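Local coordinates for protein ribonuclease S-F11 (Nicotiana alata, PDB 1IOO) that cleaves RNA as a secreted T2-family ribonuclease of the style, associated with the rejection of self pollen in gametophytic self-incompatibility, at residues L9-S14 with N27-H32; F15-H20 with T160-E165. One frame throughout, in Å; residues are numbered along the deposited sequence.

Contact 1: residues L9-S14 with N27-H32. With NAG (2-acetamido-2-deoxy-beta-D-glucopyranose), chain C.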
loop_
_atom_site.group_PDB
_atom_site.type_symbol
_atom_site.label_atom_id
_atom_site.label_comp_id
_atom_site.label_asym_id
_atom_site.label_seq_id
_atom_site.Cartn_x
_atom_site.Cartn_y
_atom_site.Cartn_z
ATOM N N LEU A 9 -1.033 1.213 -0.531
ATOM C CA LEU A 9 -0.405 1.582 -1.791
ATOM C C LEU A 9 0.590 2.713 -1.591
ATOM O O LEU A 9 0.270 3.749 -1.007
ATOM C CB LEU A 9 -1.461 2.008 -2.814
ATOM C CG LEU A 9 -2.493 0.933 -3.181
ATOM C CD1 LEU A 9 -3.546 1.534 -4.103
ATOM C CD2 LEU A 9 -1.818 -0.255 -3.853
ATOM N N THR A 10 1.799 2.497 -2.089
ATOM C CA THR A 10 2.875 3.465 -1.983
ATOM C C THR A 10 2.936 4.376 -3.202
ATOM O O THR A 10 2.696 3.943 -4.327
ATOM C CB THR A 10 4.252 2.758 -1.957
ATOM O OG1 THR A 10 4.381 1.973 -0.769
ATOM C CG2 THR A 10 5.381 3.776 -2.049
ATOM N N TRP A 11 3.204 5.653 -2.961
ATOM C CA TRP A 11 3.495 6.570 -4.044
ATOM C C TRP A 11 5.015 6.600 -4.189
ATOM O O TRP A 11 5.704 7.199 -3.369
ATOM C CB TRP A 11 2.944 7.970 -3.740
ATOM C CG TRP A 11 3.219 8.977 -4.834
ATOM C CD1 TRP A 11 3.844 10.182 -4.694
ATOM C CD2 TRP A 11 2.901 8.849 -6.230
ATOM N NE1 TRP A 11 3.940 10.811 -5.910
ATOM C CE2 TRP A 11 3.372 10.016 -6.871
ATOM C CE3 TRP A 11 2.267 7.860 -6.999
ATOM C CZ2 TRP A 11 3.231 10.224 -8.247
ATOM C CZ3 TRP A 11 2.127 8.065 -8.372
ATOM C CH2 TRP A 11 2.610 9.242 -8.980
ATOM N N PRO A 12 5.561 5.880 -5.187
ATOM C CA PRO A 12 7.004 5.771 -5.437
ATOM C C PRO A 12 7.844 7.028 -5.317
ATOM O O PRO A 12 8.890 7.014 -4.663
ATOM C CB PRO A 12 7.069 5.129 -6.815
ATOM C CG PRO A 12 5.877 4.219 -6.778
ATOM C CD PRO A 12 4.817 5.153 -6.229
ATOM N N ALA A 13 7.409 8.113 -5.946
ATOM C CA ALA A 13 8.170 9.351 -5.882
ATOM C C ALA A 13 8.414 9.770 -4.437
ATOM O O ALA A 13 9.503 10.224 -4.088
ATOM C CB ALA A 13 7.452 10.445 -6.646
ATOM N N SER A 14 7.399 9.616 -3.594
ATOM C CA SER A 14 7.536 9.974 -2.191
ATOM C C SER A 14 8.393 8.950 -1.448
ATOM O O SER A 14 9.274 9.312 -0.669
ATOM C CB SER A 14 6.159 10.076 -1.531
ATOM O OG SER A 14 6.269 10.521 -0.191
ATOM N N ASN A 27 6.031 5.721 -12.089
ATOM C CA ASN A 27 5.133 6.878 -12.034
ATOM C C ASN A 27 3.698 6.436 -11.787
ATOM O O ASN A 27 2.757 6.937 -12.401
ATOM C CB ASN A 27 5.198 7.697 -13.330
ATOM C CG ASN A 27 4.264 8.898 -13.301
ATOM O OD1 ASN A 27 4.329 9.727 -12.393
ATOM N ND2 ASN A 27 3.386 8.993 -14.293
ATOM N N ASN A 28 3.540 5.489 -10.874
ATOM C CA ASN A 28 2.235 4.962 -10.528
ATOM C C ASN A 28 2.289 4.340 -9.154
ATOM O O ASN A 28 3.366 3.972 -8.683
ATOM C CB ASN A 28 1.832 3.909 -11.558
ATOM C CG ASN A 28 0.329 3.732 -11.673
ATOM O OD1 ASN A 28 -0.455 4.392 -10.991
ATOM N ND2 ASN A 28 -0.063 2.827 -12.566
ATOM N N PHE A 29 1.142 4.230 -8.497
ATOM C CA PHE A 29 1.117 3.628 -7.179
ATOM C C PHE A 29 1.506 2.167 -7.252
ATOM O O PHE A 29 1.206 1.479 -8.229
ATOM C CB PHE A 29 -0.269 3.742 -6.531
ATOM C CG PHE A 29 -0.638 5.139 -6.139
ATOM C CD1 PHE A 29 -1.197 6.006 -7.067
ATOM C CD2 PHE A 29 -0.400 5.599 -4.846
ATOM C CE1 PHE A 29 -1.514 7.314 -6.723
ATOM C CE2 PHE A 29 -0.709 6.909 -4.486
ATOM C CZ PHE A 29 -1.267 7.769 -5.428
ATOM N N THR A 30 2.221 1.711 -6.233
ATOM C CA THR A 30 2.617 0.318 -6.139
ATOM C C THR A 30 2.194 -0.240 -4.796
ATOM O O THR A 30 1.873 0.518 -3.882
ATOM C CB THR A 30 4.135 0.135 -6.293
ATOM O OG1 THR A 30 4.806 0.879 -5.275
ATOM C CG2 THR A 30 4.595 0.605 -7.665
ATOM N N ILE A 31 2.168 -1.559 -4.674
ATOM C CA ILE A 31 1.760 -2.178 -3.424
ATOM C C ILE A 31 2.878 -2.142 -2.389
ATOM O O ILE A 31 4.023 -2.493 -2.682
ATOM C CB ILE A 31 1.389 -3.652 -3.626
ATOM C CG1 ILE A 31 0.228 -3.768 -4.611
ATOM C CG2 ILE A 31 1.046 -4.289 -2.280
ATOM C CD1 ILE A 31 0.012 -5.182 -5.121
ATOM N N HIS A 32 2.542 -1.687 -1.186
ATOM C CA HIS A 32 3.486 -1.700 -0.071
ATOM C C HIS A 32 3.190 -2.896 0.808
ATOM O O HIS A 32 4.092 -3.538 1.353
ATOM C CB HIS A 32 3.364 -0.434 0.774
ATOM C CG HIS A 32 4.279 -0.421 1.956
ATOM N ND1 HIS A 32 5.647 -0.539 1.836
ATOM C CD2 HIS A 32 4.024 -0.326 3.282
ATOM C CE1 HIS A 32 6.195 -0.520 3.039
ATOM N NE2 HIS A 32 5.232 -0.392 3.934
HETATM C C1 NAG C . -1.469 2.574 -12.816
HETATM C C2 NAG C . -1.671 2.436 -14.335
HETATM C C3 NAG C . -3.102 2.018 -14.656
HETATM C C4 NAG C . -3.427 0.736 -13.900
HETATM C C5 NAG C . -3.237 0.986 -12.403
HETATM C C6 NAG C . -3.517 -0.253 -11.578
HETATM C C7 NAG C . -0.807 3.694 -16.203
HETATM C C8 NAG C . -0.838 5.004 -16.970
HETATM N N2 NAG C . -1.363 3.690 -14.995
HETATM O O3 NAG C . -3.229 1.796 -16.054
HETATM O O4 NAG C . -4.784 0.348 -14.169
HETATM O O5 NAG C . -1.868 1.367 -12.143
HETATM O O6 NAG C . -2.557 -1.266 -11.841
HETATM O O7 NAG C . -0.282 2.696 -16.708
HETATM O O HOH W 1 6.704 -0.212 -1.355
#
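Trp11 sets the CE3 atom of its six-membered ring over the centre of the Phe29 ring, 3.8 Å from Phe29 CE1, an oblique aromatic pair with the planes 44° apart. Phe29 CG stands anti to its own carbonyl carbon (chi1 -70°), beside the backbone N, and from there the ring also lies against Thr10 O. This is the tight part of the contact. Leu9 CB adds to the Phe29 ring near CD2, and Leu9 CD2 reaches Ile31 CG1. Leu117 and Leu118 of helix 117-123 pack on the same group, and Trp11 NE1 is taken up by Arg195 O. Behind the side chains, Thr10 and Thr30 form an antiparallel hydrogen-bonded pair: Thr10 N gives to Thr30 O at 2.7 Å, and Thr30 N returns a bond to Thr10 O at 3.0 Å. Pro12, at the start of helix 12-18, brings CD to 3.1 Å from Asn28 O. Thr10 OG1 is equally close to His32, 3.0 Å from its CB, and a water 3.2 Å from Thr10 OG1 makes a weak link to His32 ND1 at the imidazole edge.

The solvent side is looser. There Asn27 lies alongside Trp11, its OD1 3.9 Å from Trp11 CH2 and hydrogen-bonded to Arg196. CB of Asn28 points away from residues 9-14; ND2 is bonded to C1 of the first N-acetylglucosamine of an N-linked glycan, and OD1 accepts a hydrogen bond from Phe29 N, which sits above the carbonyl plane. The strand pairing lies between the loop that carries this glycan and His32, the catalytic proton donor. It belongs to the central antiparallel sheet of the RNase T2 fold, where this histidine works with His91, the proton acceptor.

Contact 2: residues F15-H20 with T160-E165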
loop_
_atom_site.group_PDB
_atom_site.type_symbol
_atom_site.label_atom_id
_atom_site.label_comp_id
_atom_site.label_asym_id
_atom_site.label_seq_id
_atom_site.Cartn_x
_atom_site.Cartn_y
_atom_site.Cartn_z
ATOM N N PHE A 15 8.140 7.669 -1.694
ATOM C CA PHE A 15 8.897 6.627 -1.023
ATOM C C PHE A 15 10.394 6.766 -1.287
ATOM O O PHE A 15 11.205 6.624 -0.376
ATOM C CB PHE A 15 8.445 5.237 -1.483
ATOM C CG PHE A 15 9.158 4.113 -0.786
ATOM C CD1 PHE A 15 8.654 3.581 0.395
ATOM C CD2 PHE A 15 10.358 3.623 -1.287
ATOM C CE1 PHE A 15 9.338 2.573 1.073
ATOM C CE2 PHE A 15 11.056 2.619 -0.623
ATOM C CZ PHE A 15 10.544 2.091 0.563
ATOM N N CYS A 16 10.757 7.058 -2.532
ATOM C CA CYS A 16 12.167 7.148 -2.897
ATOM C C CYS A 16 12.794 8.471 -2.472
ATOM O O CYS A 16 14.014 8.644 -2.561
ATOM C CB CYS A 16 12.340 6.887 -4.385
ATOM S SG CYS A 16 11.973 5.141 -4.755
ATOM N N TYR A 17 11.970 9.406 -2.014
ATOM C CA TYR A 17 12.488 10.673 -1.521
ATOM C C TYR A 17 12.779 10.575 -0.026
ATOM O O TYR A 17 13.675 11.241 0.492
ATOM C CB TYR A 17 11.484 11.806 -1.763
ATOM C CG TYR A 17 12.102 13.185 -1.703
ATOM C CD1 TYR A 17 12.910 13.649 -2.742
ATOM C CD2 TYR A 17 11.889 14.023 -0.609
ATOM C CE1 TYR A 17 13.488 14.911 -2.699
ATOM C CE2 TYR A 17 12.470 15.294 -0.555
ATOM C CZ TYR A 17 13.264 15.726 -1.604
ATOM O OH TYR A 17 13.823 16.983 -1.575
ATOM N N ALA A 18 12.028 9.716 0.658
ATOM C CA ALA A 18 12.175 9.540 2.095
ATOM C C ALA A 18 13.041 8.331 2.428
ATOM O O ALA A 18 13.479 8.168 3.569
ATOM C CB ALA A 18 10.808 9.381 2.735
ATOM N N ASN A 19 13.281 7.480 1.435
ATOM C CA ASN A 19 14.090 6.281 1.642
ATOM C C ASN A 19 15.061 6.073 0.497
ATOM O O ASN A 19 14.905 6.655 -0.576
ATOM C CB ASN A 19 13.191 5.043 1.732
ATOM C CG ASN A 19 12.084 5.192 2.756
ATOM O OD1 ASN A 19 12.330 5.181 3.963
ATOM N ND2 ASN A 19 10.855 5.339 2.277
ATOM N N HIS A 20 16.075 5.246 0.727
ATOM C CA HIS A 20 17.024 4.936 -0.322
ATOM C C HIS A 20 16.457 3.865 -1.241
ATOM O O HIS A 20 16.103 2.775 -0.788
ATOM C CB HIS A 20 18.348 4.445 0.259
ATOM C CG HIS A 20 19.321 4.003 -0.787
ATOM N ND1 HIS A 20 19.853 4.869 -1.718
ATOM C CD2 HIS A 20 19.806 2.775 -1.092
ATOM C CE1 HIS A 20 20.622 4.193 -2.554
ATOM N NE2 HIS A 20 20.609 2.921 -2.196
ATOM N N THR A 160 6.473 20.196 5.888
ATOM C CA THR A 160 6.053 19.946 4.516
ATOM C C THR A 160 5.480 18.543 4.370
ATOM O O THR A 160 6.139 17.639 3.857
ATOM C CB THR A 160 7.216 20.105 3.521
ATOM O OG1 THR A 160 7.816 21.395 3.695
ATOM C CG2 THR A 160 6.706 19.996 2.087
ATOM N N PRO A 161 4.240 18.343 4.833
ATOM C CA PRO A 161 3.675 17.003 4.696
ATOM C C PRO A 161 3.437 16.661 3.236
ATOM O O PRO A 161 3.087 17.530 2.433
ATOM C CB PRO A 161 2.378 17.092 5.497
ATOM C CG PRO A 161 1.974 18.527 5.326
ATOM C CD PRO A 161 3.298 19.252 5.506
ATOM N N GLU A 162 3.650 15.397 2.889
ATOM C CA GLU A 162 3.437 14.954 1.528
ATOM C C GLU A 162 2.752 13.602 1.492
ATOM O O GLU A 162 2.858 12.815 2.432
ATOM C CB GLU A 162 4.756 14.891 0.761
ATOM C CG GLU A 162 5.760 13.873 1.251
ATOM C CD GLU A 162 7.010 13.890 0.399
ATOM O OE1 GLU A 162 7.032 13.211 -0.650
ATOM O OE2 GLU A 162 7.961 14.604 0.771
ATOM N N LEU A 163 2.021 13.351 0.411
ATOM C CA LEU A 163 1.328 12.083 0.246
ATOM C C LEU A 163 2.339 10.961 0.126
ATOM O O LEU A 163 3.122 10.925 -0.820
ATOM C CB LEU A 163 0.436 12.137 -0.996
ATOM C CG LEU A 163 -0.506 10.949 -1.204
ATOM C CD1 LEU A 163 -1.477 10.839 -0.034
ATOM C CD2 LEU A 163 -1.267 11.142 -2.504
ATOM N N TYR A 164 2.314 10.042 1.084
ATOM C CA TYR A 164 3.289 8.959 1.136
ATOM C C TYR A 164 2.666 7.620 0.754
ATOM O O TYR A 164 3.208 6.882 -0.075
ATOM C CB TYR A 164 3.842 8.910 2.559
ATOM C CG TYR A 164 4.970 7.947 2.781
ATOM C CD1 TYR A 164 6.227 8.178 2.227
ATOM C CD2 TYR A 164 4.799 6.830 3.595
ATOM C CE1 TYR A 164 7.295 7.325 2.485
ATOM C CE2 TYR A 164 5.857 5.965 3.858
ATOM C CZ TYR A 164 7.102 6.219 3.304
ATOM O OH TYR A 164 8.159 5.384 3.582
ATOM N N GLU A 165 1.532 7.305 1.370
ATOM C CA GLU A 165 0.826 6.058 1.097
ATOM C C GLU A 165 -0.675 6.250 1.231
ATOM O O GLU A 165 -1.136 7.163 1.913
ATOM C CB GLU A 165 1.229 4.964 2.098
ATOM C CG GLU A 165 2.698 4.625 2.167
ATOM C CD GLU A 165 3.009 3.671 3.314
ATOM O OE1 GLU A 165 2.375 3.795 4.386
ATOM O OE2 GLU A 165 3.897 2.810 3.154
HETATM O O HOH W 2 10.293 6.276 5.757
#
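Tyr164 and Asn19 supply the polar part of this contact. Asn19 ND2 gives a hydrogen bond to Tyr164 OH at 3.0 Å, fairly straight (159° at the hydrogen), with the hydroxyl in the amide plane and the nitrogen at the edge of the phenol ring. The same ND2 also bonds Phe15 O, on a carbonyl lone pair. A bridging water donates to Asn19 OD1 at 2.9 Å and lies 3.2 Å from Tyr164 OH, so both ends of the amide are held. The bonds tie the C-terminal end of helix 12-18, where Asn19 is the first residue to leave helical geometry, to strand 162-170 of the central sheet at a classic beta bulge, Tyr164 and Glu165 both facing Lys152. An alanine at Asn19 would probably leave Tyr164 OH without its amide donor, Phe15 O without its side-chain donor and the bridging water less firmly held.

Apolar packing gathers round Tyr164. Its CG is anti to the backbone N (chi1 -174°), and the end of the side chain comes nearer the helix than its root does: Ala18 CB lies 4.1 Å from Tyr164 CE1 and Phe15 CD1 lies 4.2 Å from Tyr164 CZ. Among charged groups, Glu162 is held through both oxygens, OE1 by a hydrogen bond with Ser14 OG and OE2 by a salt bridge to Arg195 NH2; the arginine also makes a cation-pi contact with Tyr17.

Helix 12-18 is shared by both contacts, its first turn in contact 1 and its end in contact 2, and strand 4-10 lies between strands 30-37 and 162-170 in the same sheet. The centres are 10 Å apart, and direct bonds probably join them: Trp11 N is 3.1 Å from Tyr164 O, while Ser14 OG is 2.8 Å from Glu162 OE1. Towards the active site, Glu165 OE2 packs 3.1 Å from CD2 of the catalytic His32. Phe15 of contact 2 has its side chain about 5 Å from that of His32 and about 4 Å from that of Leu70, which probably contributes to binding the RNA 3'-phosphate, as in related RNases; Pro12 of contact 1 likewise comes about 4 Å from Leu70.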